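Long-range contacts in ribonuclease VapC (Klebsiella pneumoniae, PDB 7BY3), which probably acts as the toxin of a toxin-antitoxin pair, a magnesium-dependent ribonuclease of the PIN-domain family: residues G4-D9 against E28-Q33; T10-D15 against V119-I124; I36-W41 against I66-Q71. All coordinates share one frame; numbering follows the deposited sequence.

Contact 1. Residues G4-D9 against E28-Q33; sequences GSALFD and EAWPPQ
F8 and W30 both carry CG anti to the carbonyl carbon and beside the backbone N (chi1 -76° and -61°), which sets each CG on the side where the rings meet. The edge of F8 points at the face of the five-membered ring of W30, an offset edge-to-face pair with planes 85° apart and centroids 5.5 Å apart. Its nearest approach is F8 CZ to W30 CD1, 3.7 Å. A6, two residues back along the strand and on the same side of it, packs its methyl over one indole face near the rim, with A6 CB 3.7 Å from W30 CG; the small side chain leaves room for the broad ring. G4 O lies at the indole edge in the ring plane, 3.2 Å from W30 CE3. Strand 6-8, which carries A6 and F8, is the first strand of the PIN domain. S5 and L7 bond through the backbone to E103 and L7 also to I105, while A6 and F8 bond to A35, which places it between two strands, as in other PIN domains. W30, in the loop after helix 21-28, also touches E103 and I105, so it covers two neighbouring strands together. A water bridges the segments. It accepts from S5 OG (3.0 Å) and donates to P31 O (2.7 Å) and Q33 O (3.1 Å), two carbonyls flanking P32, which is followed by a cis peptide bond.

Contact 2. Residues T10-D15 against V119-I124; sequences TNILID and VTPYEI
The C-terminal tail of the chain, leaving strand 118-119 of the PIN-domain sheet, docks Y122 and P121 against helix 10-17, the helix that directly follows the predicted magnesium ligand D9. Y122 holds CG between its backbone N and carbonyl carbon (chi1 54°), and its ring reaches from the tail to the helix. There it meets D15 tip to tip: Y122 OH donates at 2.9 Å to D15 OD2, which accepts on its anti lone pair, the one turned away from the other carboxylate oxygen. OD2 lies in the ring plane at its edge, and the carboxylate and ring planes are 30° apart. The phenol oxygen also sits against the helix surface, 3.7 Å from I12 CA and 3.8 Å from I12 CG2. A branched apolar residue suits this place, because I12 extends its other arm to the tail, with I12 CD1 4.0 Å from P121 CG, and also packs on I105 of the sheet. Y122 rests on E22, A23 and A26 of helix 21-28. R107 forms a salt bridge to the same D15 OD2, so one buried carboxylate oxygen receives both a phenol hydrogen and a guanidinium, which would be expected to favour the ionised carboxylate.

Contact 3. Residues I36-W41 against I66-Q71; sequences ISLITW and IINISQ
I67 O is gripped by two donors, L38 N at 3.0 Å and a water at 2.9 Å. The amide of L38 approaches from above the carbonyl plane, 38° out of it, at the point where the chain turns from strand into helix. One residue earlier the bonding is regular: I67 N donates to I36 O at 3.0 Å in a nearly straight bond, 170° at the hydrogen, while I66 CA makes a CH contact to the same oxygen. S37 is the N-cap of helix 38-50. With OG anti to its backbone N (chi1 173°), it accepts from I39 N at 3.1 Å, a task that suits a short hydroxyl side chain.

On the face that carries I36 and I66 the apolar side chains pack across the strands. I36 and I66 lie side by side, pointing the same way, with I36 CG1 4.1 Å from I66 CG1. The end of I66 goes further and meets the indole of W41, where I66 CD1 is 3.6 Å from W41 CD1, and its CG2 branch meets L38 CD1. Beyond the strands, helix packs on loop: I39 and I69 cross at about a right angle, I39 CG1 lying 3.6 Å from I69 CD1, and both also touch I92 of helix 88-99. In the second subunit I69 packs on this I69, and Q71 on W41, so the region also forms part of the subunit interface. Two parallel strands joined through helices 38-50 and 54-61, the first passing straight into a capped helix, form a beta-alpha-beta crossover of the kind that builds the alpha/beta PIN fold.

In the fold
Along the chain, contact 1 closes before contact 3 opens, and contact 3 is nested in the long loop closed by contact 2. Contacts 1 and 2 cross, their segments alternating; strand 6-8 also leads straight into helix 10-17. Their centres lie about 13 Å (1 and 2), 15 Å (1 and 3) and 18 Å (2 and 3) apart, with contacts 2 and 3 on opposite sides of the chain's centre. Strand 6-8 lies between the two strand groups, bonded to A35 of strand 35-37 and to strand 103-105, consistent with the central first strand of a PIN fold. T10 OG1 and T40 OG1 are probably hydrogen-bonded. The strand-to-helix junction thus places D9, the predicted magnesium ligand, where elements of all three contacts meet.

Contact 1. Residues G4-D9 against E28-Q33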
loop_
_atom_site.group_PDB
_atom_site.type_symbol
_atom_site.label_atom_id
_atom_site.label_comp_id
_atom_site.label_asym_id
_atom_site.label_seq_id
_atom_site.Cartn_x
_atom_site.Cartn_y
_atom_site.Cartn_z
ATOM N N GLY B 4 -14.393 -14.227 -15.045
ATOM C CA GLY B 4 -13.061 -14.793 -15.154
ATOM C C GLY B 4 -11.991 -13.733 -15.333
ATOM O O GLY B 4 -11.081 -13.885 -16.147
ATOM N N SER B 5 -12.108 -12.650 -14.574
ATOM C CA SER B 5 -11.125 -11.577 -14.627
ATOM C C SER B 5 -9.848 -11.982 -13.899
ATOM O O SER B 5 -9.861 -12.879 -13.054
ATOM C CB SER B 5 -11.699 -10.292 -14.034
ATOM O OG SER B 5 -12.659 -9.722 -14.905
ATOM N N ALA B 6 -8.747 -11.313 -14.226
ATOM C CA ALA B 6 -7.437 -11.742 -13.761
ATOM C C ALA B 6 -6.650 -10.654 -13.033
ATOM O O ALA B 6 -6.616 -9.500 -13.459
ATOM C CB ALA B 6 -6.633 -12.259 -14.935
ATOM N N LEU B 7 -6.020 -11.045 -11.929
ATOM C CA LEU B 7 -5.033 -10.214 -11.245
ATOM C C LEU B 7 -3.674 -10.900 -11.332
ATOM O O LEU B 7 -3.523 -12.044 -10.906
ATOM C CB LEU B 7 -5.419 -9.977 -9.783
ATOM C CG LEU B 7 -4.484 -9.055 -8.994
ATOM C CD1 LEU B 7 -5.002 -7.629 -8.999
ATOM C CD2 LEU B 7 -4.287 -9.549 -7.573
ATOM N N PHE B 8 -2.687 -10.205 -11.884
ATOM C CA PHE B 8 -1.380 -10.808 -12.121
ATOM C C PHE B 8 -0.343 -10.396 -11.082
ATOM O O PHE B 8 -0.153 -9.212 -10.810
ATOM C CB PHE B 8 -0.886 -10.457 -13.525
ATOM C CG PHE B 8 -1.557 -11.247 -14.611
ATOM C CD1 PHE B 8 -2.714 -10.783 -15.211
ATOM C CD2 PHE B 8 -1.036 -12.462 -15.022
ATOM C CE1 PHE B 8 -3.336 -11.513 -16.206
ATOM C CE2 PHE B 8 -1.653 -13.195 -16.015
ATOM C CZ PHE B 8 -2.804 -12.720 -16.607
ATOM N N ASP B 9 0.325 -11.393 -10.509
ATOM C CA ASP B 9 1.363 -11.170 -9.509
ATOM C C ASP B 9 2.628 -10.621 -10.163
ATOM O O ASP B 9 2.816 -10.743 -11.374
ATOM C CB ASP B 9 1.664 -12.468 -8.755
ATOM C CG ASP B 9 2.398 -12.232 -7.447
ATOM O OD1 ASP B 9 2.609 -11.057 -7.083
ATOM O OD2 ASP B 9 2.754 -13.225 -6.777
ATOM N N GLU B 28 -2.034 -13.517 -22.136
ATOM C CA GLU B 28 -3.007 -13.702 -23.209
ATOM C C GLU B 28 -4.118 -14.661 -22.802
ATOM O O GLU B 28 -5.203 -14.643 -23.377
ATOM C CB GLU B 28 -2.329 -14.222 -24.479
ATOM C CG GLU B 28 -1.433 -13.216 -25.173
ATOM C CD GLU B 28 -0.769 -13.789 -26.409
ATOM O OE1 GLU B 28 -1.057 -14.954 -26.755
ATOM O OE2 GLU B 28 0.044 -13.076 -27.033
ATOM N N ALA B 29 -3.843 -15.484 -21.798
ATOM C CA ALA B 29 -4.761 -16.540 -21.384
ATOM C C ALA B 29 -5.989 -16.002 -20.663
ATOM O O ALA B 29 -6.899 -16.758 -20.329
ATOM C CB ALA B 29 -4.041 -17.539 -20.504
ATOM N N TRP B 30 -6.008 -14.699 -20.413
ATOM C CA TRP B 30 -7.110 -14.083 -19.686
ATOM C C TRP B 30 -7.638 -12.848 -20.408
ATOM O O TRP B 30 -6.878 -12.137 -21.065
ATOM C CB TRP B 30 -6.662 -13.729 -18.269
ATOM C CG TRP B 30 -6.232 -14.930 -17.486
ATOM C CD1 TRP B 30 -5.001 -15.515 -17.496
ATOM C CD2 TRP B 30 -7.036 -15.701 -16.589
ATOM N NE1 TRP B 30 -4.986 -16.601 -16.657
ATOM C CE2 TRP B 30 -6.225 -16.737 -16.086
ATOM C CE3 TRP B 30 -8.362 -15.614 -16.157
ATOM C CZ2 TRP B 30 -6.695 -17.678 -15.176
ATOM C CZ3 TRP B 30 -8.827 -16.550 -15.252
ATOM C CH2 TRP B 30 -7.996 -17.567 -14.772
ATOM N N PRO B 31 -8.953 -12.597 -20.305
ATOM C CA PRO B 31 -9.541 -11.437 -20.982
ATOM C C PRO B 31 -9.134 -10.102 -20.363
ATOM O O PRO B 31 -9.201 -9.948 -19.144
ATOM C CB PRO B 31 -11.045 -11.670 -20.819
ATOM C CG PRO B 31 -11.160 -12.458 -19.561
ATOM C CD PRO B 31 -9.957 -13.358 -19.540
ATOM N N PRO B 32 -8.727 -9.138 -21.201
ATOM C CA PRO B 32 -8.519 -7.754 -20.765
ATOM C C PRO B 32 -9.860 -7.121 -20.412
ATOM O O PRO B 32 -10.872 -7.570 -20.949
ATOM C CB PRO B 32 -7.890 -7.087 -21.993
ATOM C CG PRO B 32 -8.339 -7.922 -23.144
ATOM C CD PRO B 32 -8.393 -9.325 -22.623
ATOM N N GLN B 33 -9.893 -6.119 -19.537
ATOM C CA GLN B 33 -8.717 -5.557 -18.884
ATOM C C GLN B 33 -8.344 -6.356 -17.643
ATOM O O GLN B 33 -9.195 -6.633 -16.799
ATOM C CB GLN B 33 -8.987 -4.095 -18.514
ATOM C CG GLN B 33 -7.858 -3.372 -17.801
ATOM C CD GLN B 33 -8.288 -2.009 -17.281
ATOM O OE1 GLN B 33 -9.312 -1.883 -16.608
ATOM N NE2 GLN B 33 -7.513 -0.980 -17.602
HETATM O O HOH W 1 -11.011 -9.089 -17.375
#

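Contact 2. Residues T10-D15 against V119-I124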
loop_
_atom_site.group_PDB
_atom_site.type_symbol
_atom_site.label_atom_id
_atom_site.label_comp_id
_atom_site.label_asym_id
_atom_site.label_seq_id
_atom_site.Cartn_x
_atom_site.Cartn_y
_atom_site.Cartn_z
ATOM N N THR B 10 3.481 -10.010 -9.349
ATOM C CA THR B 10 4.671 -9.310 -9.825
ATOM C C THR B 10 5.598 -10.169 -10.688
ATOM O O THR B 10 6.127 -9.697 -11.694
ATOM C CB THR B 10 5.486 -8.753 -8.636
ATOM O OG1 THR B 10 4.619 -8.023 -7.760
ATOM C CG2 THR B 10 6.596 -7.836 -9.125
ATOM N N ASN B 11 5.787 -11.427 -10.298
ATOM C CA ASN B 11 6.741 -12.301 -10.978
ATOM C C ASN B 11 6.403 -12.553 -12.449
ATOM O O ASN B 11 7.293 -12.819 -13.260
ATOM C CB ASN B 11 6.854 -13.639 -10.236
ATOM C CG ASN B 11 5.508 -14.313 -10.026
ATOM O OD1 ASN B 11 4.895 -14.183 -8.967
ATOM N ND2 ASN B 11 5.047 -15.039 -11.036
ATOM N N ILE B 12 5.123 -12.466 -12.794
ATOM C CA ILE B 12 4.692 -12.695 -14.168
ATOM C C ILE B 12 5.019 -11.500 -15.053
ATOM O O ILE B 12 5.512 -11.664 -16.169
ATOM C CB ILE B 12 3.189 -12.990 -14.239
ATOM C CG1 ILE B 12 2.884 -14.288 -13.499
ATOM C CG2 ILE B 12 2.729 -13.092 -15.684
ATOM C CD1 ILE B 12 1.450 -14.691 -13.575
ATOM N N LEU B 13 4.746 -10.300 -14.550
ATOM C CA LEU B 13 5.078 -9.077 -15.272
ATOM C C LEU B 13 6.584 -8.975 -15.497
ATOM O O LEU B 13 7.033 -8.620 -16.588
ATOM C CB LEU B 13 4.571 -7.847 -14.517
ATOM C CG LEU B 13 3.081 -7.519 -14.632
ATOM C CD1 LEU B 13 2.771 -6.242 -13.881
ATOM C CD2 LEU B 13 2.671 -7.383 -16.083
ATOM N N ILE B 14 7.357 -9.293 -14.462
ATOM C CA ILE B 14 8.812 -9.314 -14.557
ATOM C C ILE B 14 9.269 -10.288 -15.637
ATOM O O ILE B 14 10.131 -9.963 -16.454
ATOM C CB ILE B 14 9.460 -9.700 -13.211
ATOM C CG1 ILE B 14 9.189 -8.621 -12.162
ATOM C CG2 ILE B 14 10.959 -9.897 -13.372
ATOM C CD1 ILE B 14 9.754 -7.266 -12.527
ATOM N N ASP B 15 8.677 -11.478 -15.639
ATOM C CA ASP B 15 8.963 -12.489 -16.650
ATOM C C ASP B 15 8.718 -11.961 -18.055
ATOM O O ASP B 15 9.515 -12.190 -18.961
ATOM C CB ASP B 15 8.115 -13.736 -16.419
ATOM C CG ASP B 15 8.876 -14.841 -15.725
ATOM O OD1 ASP B 15 10.088 -14.672 -15.478
ATOM O OD2 ASP B 15 8.261 -15.882 -15.423
ATOM N N VAL B 119 -4.145 -19.348 -9.456
ATOM C CA VAL B 119 -3.736 -20.213 -10.561
ATOM C C VAL B 119 -2.224 -20.192 -10.771
ATOM O O VAL B 119 -1.630 -19.121 -10.873
ATOM C CB VAL B 119 -4.439 -19.797 -11.879
ATOM C CG1 VAL B 119 -3.654 -20.266 -13.089
ATOM C CG2 VAL B 119 -5.843 -20.357 -11.927
ATOM N N THR B 120 -1.595 -21.362 -10.827
ATOM C CA THR B 120 -0.186 -21.399 -11.196
ATOM C C THR B 120 -0.061 -21.703 -12.698
ATOM O O THR B 120 -0.317 -22.818 -13.151
ATOM C CB THR B 120 0.606 -22.416 -10.327
ATOM O OG1 THR B 120 1.981 -22.429 -10.726
ATOM C CG2 THR B 120 0.019 -23.822 -10.404
ATOM N N PRO B 121 0.286 -20.671 -13.488
ATOM C CA PRO B 121 0.370 -20.803 -14.948
ATOM C C PRO B 121 1.541 -21.645 -15.460
ATOM O O PRO B 121 1.325 -22.494 -16.322
ATOM C CB PRO B 121 0.513 -19.350 -15.410
ATOM C CG PRO B 121 1.164 -18.662 -14.270
ATOM C CD PRO B 121 0.643 -19.320 -13.031
ATOM N N TYR B 122 2.743 -21.450 -14.922
ATOM C CA TYR B 122 3.926 -22.099 -15.487
ATOM C C TYR B 122 5.063 -22.273 -14.475
ATOM O O TYR B 122 4.907 -21.968 -13.295
ATOM C CB TYR B 122 4.422 -21.328 -16.723
ATOM C CG TYR B 122 4.691 -19.850 -16.515
ATOM C CD1 TYR B 122 5.976 -19.381 -16.294
ATOM C CD2 TYR B 122 3.660 -18.922 -16.566
ATOM C CE1 TYR B 122 6.223 -18.033 -16.118
ATOM C CE2 TYR B 122 3.896 -17.573 -16.380
ATOM C CZ TYR B 122 5.180 -17.135 -16.157
ATOM O OH TYR B 122 5.422 -15.794 -15.977
ATOM N N GLU B 123 6.203 -22.767 -14.952
ATOM C CA GLU B 123 7.272 -23.247 -14.077
ATOM C C GLU B 123 8.651 -22.702 -14.455
ATOM O O GLU B 123 8.918 -22.431 -15.625
ATOM C CB GLU B 123 7.296 -24.782 -14.106
ATOM C CG GLU B 123 8.330 -25.449 -13.208
ATOM C CD GLU B 123 8.053 -25.237 -11.736
ATOM O OE1 GLU B 123 6.865 -25.136 -11.364
ATOM O OE2 GLU B 123 9.022 -25.175 -10.951
ATOM N N ILE B 124 9.519 -22.533 -13.459
ATOM C CA ILE B 124 10.933 -22.302 -13.723
ATOM C C ILE B 124 11.666 -23.652 -13.649
ATOM O O ILE B 124 11.702 -24.303 -12.606
ATOM C CB ILE B 124 11.549 -21.236 -12.753
ATOM C CG1 ILE B 124 11.496 -21.663 -11.282
ATOM C CG2 ILE B 124 10.850 -19.895 -12.913
ATOM C CD1 ILE B 124 12.849 -22.029 -10.696
#

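Contact 3. Residues I36-W41 against I66-Q71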
loop_
_atom_site.group_PDB
_atom_site.type_symbol
_atom_site.label_atom_id
_atom_site.label_comp_id
_atom_site.label_asym_id
_atom_site.label_seq_id
_atom_site.Cartn_x
_atom_site.Cartn_y
_atom_site.Cartn_z
ATOM N N ILE B 36 -3.449 -5.459 -11.714
ATOM C CA ILE B 36 -2.317 -5.634 -10.814
ATOM C C ILE B 36 -2.500 -4.740 -9.593
ATOM O O ILE B 36 -3.204 -3.733 -9.651
ATOM C CB ILE B 36 -0.967 -5.299 -11.484
ATOM C CG1 ILE B 36 -0.995 -3.892 -12.083
ATOM C CG2 ILE B 36 -0.615 -6.327 -12.546
ATOM C CD1 ILE B 36 0.359 -3.409 -12.544
ATOM N N SER B 37 -1.877 -5.122 -8.485
ATOM C CA SER B 37 -1.867 -4.290 -7.289
ATOM C C SER B 37 -0.906 -3.118 -7.467
ATOM O O SER B 37 -0.041 -3.144 -8.339
ATOM C CB SER B 37 -1.476 -5.114 -6.061
ATOM O OG SER B 37 -1.305 -4.287 -4.922
ATOM N N LEU B 38 -1.074 -2.083 -6.651
ATOM C CA LEU B 38 -0.122 -0.979 -6.617
ATOM C C LEU B 38 1.249 -1.472 -6.152
ATOM O O LEU B 38 2.282 -0.932 -6.547
ATOM C CB LEU B 38 -0.628 0.141 -5.703
ATOM C CG LEU B 38 0.037 1.514 -5.827
ATOM C CD1 LEU B 38 0.155 1.948 -7.285
ATOM C CD2 LEU B 38 -0.730 2.546 -5.016
ATOM N N ILE B 39 1.244 -2.503 -5.312
ATOM C CA ILE B 39 2.473 -3.138 -4.848
ATOM C C ILE B 39 3.280 -3.678 -6.022
ATOM O O ILE B 39 4.501 -3.538 -6.068
ATOM C CB ILE B 39 2.173 -4.285 -3.862
ATOM C CG1 ILE B 39 1.607 -3.723 -2.557
ATOM C CG2 ILE B 39 3.423 -5.113 -3.596
ATOM C CD1 ILE B 39 1.734 -4.655 -1.384
ATOM N N THR B 40 2.582 -4.286 -6.973
ATOM C CA THR B 40 3.221 -4.832 -8.163
ATOM C C THR B 40 3.749 -3.715 -9.060
ATOM O O THR B 40 4.852 -3.817 -9.594
ATOM C CB THR B 40 2.250 -5.729 -8.956
ATOM O OG1 THR B 40 1.949 -6.901 -8.188
ATOM C CG2 THR B 40 2.865 -6.155 -10.276
ATOM N N TRP B 41 2.967 -2.648 -9.208
ATOM C CA TRP B 41 3.375 -1.497 -10.011
ATOM C C TRP B 41 4.719 -0.948 -9.537
ATOM O O TRP B 41 5.604 -0.680 -10.343
ATOM C CB TRP B 41 2.309 -0.395 -9.966
ATOM C CG TRP B 41 2.539 0.723 -10.957
ATOM C CD1 TRP B 41 2.037 0.808 -12.222
ATOM C CD2 TRP B 41 3.328 1.900 -10.753
ATOM N NE1 TRP B 41 2.464 1.968 -12.823
ATOM C CE2 TRP B 41 3.258 2.659 -11.946
ATOM C CE3 TRP B 41 4.087 2.397 -9.690
ATOM C CZ2 TRP B 41 3.917 3.877 -12.096
ATOM C CZ3 TRP B 41 4.742 3.609 -9.841
ATOM C CH2 TRP B 41 4.652 4.334 -11.036
ATOM N N ILE B 66 -5.185 -0.826 -12.151
ATOM C CA ILE B 66 -4.203 -0.743 -11.082
ATOM C C ILE B 66 -4.909 -0.412 -9.782
ATOM O O ILE B 66 -5.432 0.685 -9.605
ATOM C CB ILE B 66 -3.116 0.302 -11.385
ATOM C CG1 ILE B 66 -2.414 -0.045 -12.700
ATOM C CG2 ILE B 66 -2.108 0.364 -10.251
ATOM C CD1 ILE B 66 -1.409 0.989 -13.151
ATOM N N ILE B 67 -4.924 -1.382 -8.876
ATOM C CA ILE B 67 -5.731 -1.285 -7.671
ATOM C C ILE B 67 -4.917 -0.824 -6.466
ATOM O O ILE B 67 -3.972 -1.489 -6.045
ATOM C CB ILE B 67 -6.399 -2.635 -7.358
ATOM C CG1 ILE B 67 -7.083 -3.182 -8.615
ATOM C CG2 ILE B 67 -7.390 -2.487 -6.216
ATOM C CD1 ILE B 67 -7.824 -4.480 -8.405
ATOM N N ASN B 68 -5.297 0.328 -5.922
ATOM C CA ASN B 68 -4.635 0.891 -4.752
ATOM C C ASN B 68 -4.922 0.085 -3.492
ATOM O O ASN B 68 -5.904 -0.654 -3.428
ATOM C CB ASN B 68 -5.070 2.343 -4.534
ATOM C CG ASN B 68 -4.862 3.210 -5.760
ATOM O OD1 ASN B 68 -3.899 3.036 -6.506
ATOM N ND2 ASN B 68 -5.769 4.157 -5.971
ATOM N N ILE B 69 -4.059 0.231 -2.491
ATOM C CA ILE B 69 -4.292 -0.391 -1.196
ATOM C C ILE B 69 -5.038 0.583 -0.294
ATOM O O ILE B 69 -4.515 1.634 0.078
ATOM C CB ILE B 69 -2.978 -0.826 -0.516
ATOM C CG1 ILE B 69 -2.141 -1.677 -1.470
ATOM C CG2 ILE B 69 -3.267 -1.589 0.771
ATOM C CD1 ILE B 69 -0.746 -1.146 -1.687
ATOM N N SER B 70 -6.268 0.220 0.046
ATOM C CA SER B 70 -7.102 1.029 0.920
ATOM C C SER B 70 -7.394 0.272 2.210
ATOM O O SER B 70 -6.859 -0.813 2.432
ATOM C CB SER B 70 -8.400 1.420 0.218
ATOM O OG SER B 70 -9.148 0.268 -0.124
ATOM N N GLN B 71 -8.236 0.855 3.057
ATOM C CA GLN B 71 -8.444 0.357 4.414
ATOM C C GLN B 71 -8.907 -1.102 4.499
ATOM O O GLN B 71 -8.424 -1.851 5.347
ATOM C CB GLN B 71 -9.446 1.253 5.144
ATOM C CG GLN B 71 -9.680 0.860 6.592
ATOM C CD GLN B 71 -8.410 0.906 7.420
ATOM O OE1 GLN B 71 -7.758 1.945 7.522
ATOM N NE2 GLN B 71 -8.052 -0.225 8.016
HETATM O O HOH W 2 -3.482 -3.551 -4.067
#